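Local coordinates for protein globin (Geobacter sulfurreducens, PDB 2W31) that binds heme b with a six-coordinate iron, as the globin domain of a globin-coupled sensor, and probably takes part in oxygen binding, at residues E19-L24 against R132-K137. Residues are numbered along the deposited sequence; the frame is centred on the assembly and turned at random.
Sequences ELLGSL and REAVEK
The carbonyl oxygen of Leu20, a residue that rests against Ala134, is gripped by two donors from its own chain. Ser23 OG gives the shorter bond, 2.6 Å to Leu20 O, meeting the C=O at 124° and lying slightly tilted from the carbonyl plane. The backbone N of Leu24 adds a weak bond of 3.1 Å to Leu20 O. A serine suits this last turn of the helix, because its short arm can fold back onto the carbonyl one turn earlier.

Between the side chains the contact is apolar. The CB of Ala134 points toward 19-24, and its single methyl lets the two backbones come near: Leu20 CB lies 4.2 Å from Ala134 CB, while the methyl CD2 of Leu21 reaches the same Ala134 CB at 4.0 Å and lies just as near Ala134 O.

These residues join helix 15-23, probably part of the A helix of the globin fold, to helix 125-151, the H helix. The axes of the short helical segments approach to 9.2 Å and cross at -99°, so the helices meet over a short patch of a few residues. This is plain packing, with the Val135 side chain about 12 Å from the heme.

Leucine suits 21 and 24 because its branched end reaches across to the other helix. Leu21 CD2 is 3.9 Å from Val135 CG2, as the two side chains cross obliquely. In Val135 CG1 is anti to the backbone N (chi1 162°), and CG2, anti to the carbonyl carbon, is the branch that touches both leucines; valine's beta-branch keeps it close to its own backbone. Leu24 completes the row, its CD1 3.8 Å from Val135 CG2 and the two side chains nearly perpendicular. Val135 also leans on Thr114 and Ile118 of helix 100-121, the G helix, and Phe74 and Phe122 border Leu24. Beside the contact, Lys137 makes a salt bridge to Asp17 of helix 15-23, whereas Glu133 O accepts a hydrogen bond from Gln112 of the second subunit.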
ATOM      1  N   GLU A  19      -7.703  11.521  14.778  1.00 13.73           N
ATOM      2  CA  GLU A  19      -8.480  11.099  15.966  1.00 15.83           C
ATOM      3  C   GLU A  19      -8.768   9.593  15.962  1.00 15.52           C
ATOM      4  O   GLU A  19      -8.650   8.910  16.992  1.00 15.74           O
ATOM      5  CB  GLU A  19      -9.764  11.929  16.066  1.00 17.08           C
ATOM      6  CG  GLU A  19      -9.479  13.381  16.489  1.00 20.50           C
ATOM      7  CD  GLU A  19     -10.592  14.379  16.148  1.00 28.49           C
ATOM      8  OE1 GLU A  19     -11.756  13.962  15.950  1.00 31.63           O
ATOM      9  OE2 GLU A  19     -10.282  15.603  16.066  1.00 33.67           O
ATOM     10  N   LEU A  20      -9.057   9.047  14.780  1.00 14.12           N
ATOM     11  CA  LEU A  20      -9.336   7.624  14.720  1.00 14.07           C
ATOM     12  C   LEU A  20      -8.083   6.803  14.984  1.00 13.68           C
ATOM     13  O   LEU A  20      -8.138   5.770  15.697  1.00 15.03           O
ATOM     14  CB  LEU A  20      -9.956   7.255  13.373  1.00 13.98           C
ATOM     15  CG  LEU A  20     -11.372   7.764  13.150  1.00 15.43           C
ATOM     16  CD1 LEU A  20     -11.709   7.774  11.634  1.00 16.72           C
ATOM     17  CD2 LEU A  20     -12.329   6.906  13.998  1.00 19.62           C
ATOM     18  N   LEU A  21      -6.939   7.242  14.422  1.00 12.32           N
ATOM     19  CA  LEU A  21      -5.683   6.546  14.737  1.00 12.48           C
ATOM     20  C   LEU A  21      -5.404   6.608  16.256  1.00 12.78           C
ATOM     21  O   LEU A  21      -4.983   5.607  16.855  1.00 13.37           O
ATOM     22  CB  LEU A  21      -4.520   7.155  13.973  1.00 12.17           C
ATOM     23  CG  LEU A  21      -4.598   6.967  12.451  1.00 12.03           C
ATOM     24  CD1 LEU A  21      -3.447   7.732  11.830  1.00 12.59           C
ATOM     25  CD2 LEU A  21      -4.519   5.475  12.083  1.00 13.52           C
ATOM     26  N   GLY A  22      -5.629   7.779  16.880  1.00 12.77           N
ATOM     27  CA  GLY A  22      -5.457   7.858  18.344  1.00 14.07           C
ATOM     28  C   GLY A  22      -6.357   6.870  19.078  1.00 15.21           C
ATOM     29  O   GLY A  22      -5.929   6.287  20.102  1.00 16.29           O
ATOM     30  N   SER A  23      -7.598   6.702  18.601  1.00 15.35           N
ATOM     31  CA  SER A  23      -8.549   5.779  19.222  1.00 15.91           C
ATOM     32  C   SER A  23      -8.079   4.330  19.121  1.00 16.30           C
ATOM     33  O   SER A  23      -8.498   3.485  19.925  1.00 18.62           O
ATOM     34  CB  SER A  23      -9.959   5.948  18.630  1.00 17.28           C
ATOM     35  OG  SER A  23     -10.069   5.242  17.413  1.00 19.12           O
ATOM     36  N   LEU A  24      -7.231   4.032  18.132  1.00 15.41           N
ATOM     37  CA  LEU A  24      -6.643   2.687  17.992  1.00 15.47           C
ATOM     38  C   LEU A  24      -5.363   2.466  18.796  1.00 15.28           C
ATOM     39  O   LEU A  24      -4.841   1.341  18.851  1.00 15.60           O
ATOM     40  CB  LEU A  24      -6.381   2.382  16.493  1.00 15.11           C
ATOM     41  CG  LEU A  24      -7.618   2.278  15.631  1.00 14.95           C
ATOM     42  CD1 LEU A  24      -7.185   2.403  14.158  1.00 15.08           C
ATOM     43  CD2 LEU A  24      -8.353   0.936  15.838  1.00 16.41           C
ATOM     44  N   ARG A 132     -10.335   1.476   9.102  1.00 12.53           N
ATOM     45  CA  ARG A 132      -9.537   0.925   8.015  0.50 12.02           C
ATOM     46  C   ARG A 132      -9.054   2.056   7.101  1.00 11.20           C
ATOM     47  O   ARG A 132      -7.872   2.050   6.673  1.00 11.68           O
ATOM     48  CB  ARG A 132     -10.335  -0.118   7.217  0.50 12.74           C
ATOM     49  CG  ARG A 132      -9.474  -0.938   6.250  0.50 13.01           C
ATOM     50  CD  ARG A 132     -10.296  -1.886   5.397  0.50 14.65           C
ATOM     51  NE  ARG A 132     -11.326  -1.189   4.615  0.50 12.64           N
ATOM     52  CZ  ARG A 132     -12.642  -1.355   4.762  0.50 14.44           C
ATOM     53  NH1 ARG A 132     -13.121  -2.205   5.652  0.50 13.39           N
ATOM     54  NH2 ARG A 132     -13.483  -0.667   4.002  0.50 13.87           N
ATOM     55  N   GLU A 133      -9.951   3.004   6.758  1.00 11.65           N
ATOM     56  CA  GLU A 133      -9.521   4.076   5.859  1.00 11.97           C
ATOM     57  C   GLU A 133      -8.379   4.921   6.462  1.00 11.26           C
ATOM     58  O   GLU A 133      -7.435   5.269   5.760  1.00 10.81           O
ATOM     59  CB  GLU A 133     -10.698   4.980   5.451  1.00 13.24           C
ATOM     60  CG  GLU A 133     -11.696   4.295   4.453  1.00 15.70           C
ATOM     61  CD  GLU A 133     -12.995   5.069   4.238  1.00 20.45           C
ATOM     62  OE1 GLU A 133     -13.353   5.903   5.094  1.00 25.55           O
ATOM     63  OE2 GLU A 133     -13.702   4.772   3.255  1.00 25.54           O
ATOM     64  N   ALA A 134      -8.445   5.208   7.777  1.00 10.85           N
ATOM     65  CA  ALA A 134      -7.404   6.009   8.434  1.00 10.73           C
ATOM     66  C   ALA A 134      -6.060   5.241   8.415  1.00 10.92           C
ATOM     67  O   ALA A 134      -4.998   5.830   8.159  1.00 11.20           O
ATOM     68  CB  ALA A 134      -7.812   6.325   9.899  1.00 12.14           C
ATOM     69  N   VAL A 135      -6.101   3.941   8.745  1.00 11.28           N
ATOM     70  CA  VAL A 135      -4.872   3.121   8.796  1.00 10.72           C
ATOM     71  C   VAL A 135      -4.274   2.999   7.388  1.00 10.72           C
ATOM     72  O   VAL A 135      -3.053   3.135   7.210  1.00 10.33           O
ATOM     73  CB  VAL A 135      -5.163   1.718   9.356  1.00 12.65           C
ATOM     74  CG1 VAL A 135      -4.055   0.727   9.010  1.00 13.47           C
ATOM     75  CG2 VAL A 135      -5.394   1.822  10.863  1.00 12.35           C
ATOM     76  N   GLU A 136      -5.118   2.757   6.379  1.00  9.84           N
ATOM     77  CA  GLU A 136      -4.549   2.680   5.013  1.00 11.38           C
ATOM     78  C   GLU A 136      -3.878   3.978   4.583  1.00  9.55           C
ATOM     79  O   GLU A 136      -2.822   3.939   3.923  1.00 12.12           O
ATOM     80  CB  GLU A 136      -5.583   2.250   3.989  1.00 12.68           C
ATOM     81  CG  GLU A 136      -6.160   0.865   4.207  1.00 14.03           C
ATOM     82  CD  GLU A 136      -5.334  -0.261   3.684  1.00 15.39           C
ATOM     83  OE1 GLU A 136      -4.100  -0.311   3.860  1.00 16.76           O
ATOM     84  OE2 GLU A 136      -5.965  -1.200   3.127  1.00 22.37           O
ATOM     85  N   LYS A 137      -4.450   5.133   4.945  1.00  9.85           N
ATOM     86  CA  LYS A 137      -3.810   6.402   4.645  1.00 10.90           C
ATOM     87  C   LYS A 137      -2.442   6.553   5.346  1.00 10.76           C
ATOM     88  O   LYS A 137      -1.460   6.896   4.722  1.00 11.32           O
ATOM     89  CB  LYS A 137      -4.720   7.583   5.012  1.00  9.95           C
ATOM     90  CG  LYS A 137      -5.916   7.753   4.110  1.00 11.35           C
ATOM     91  CD  LYS A 137      -6.781   8.857   4.651  1.00 14.93           C
ATOM     92  CE  LYS A 137      -8.233   8.663   4.249  1.00 18.85           C
ATOM     93  NZ  LYS A 137      -9.188   9.600   4.915  1.00 17.76           N
TER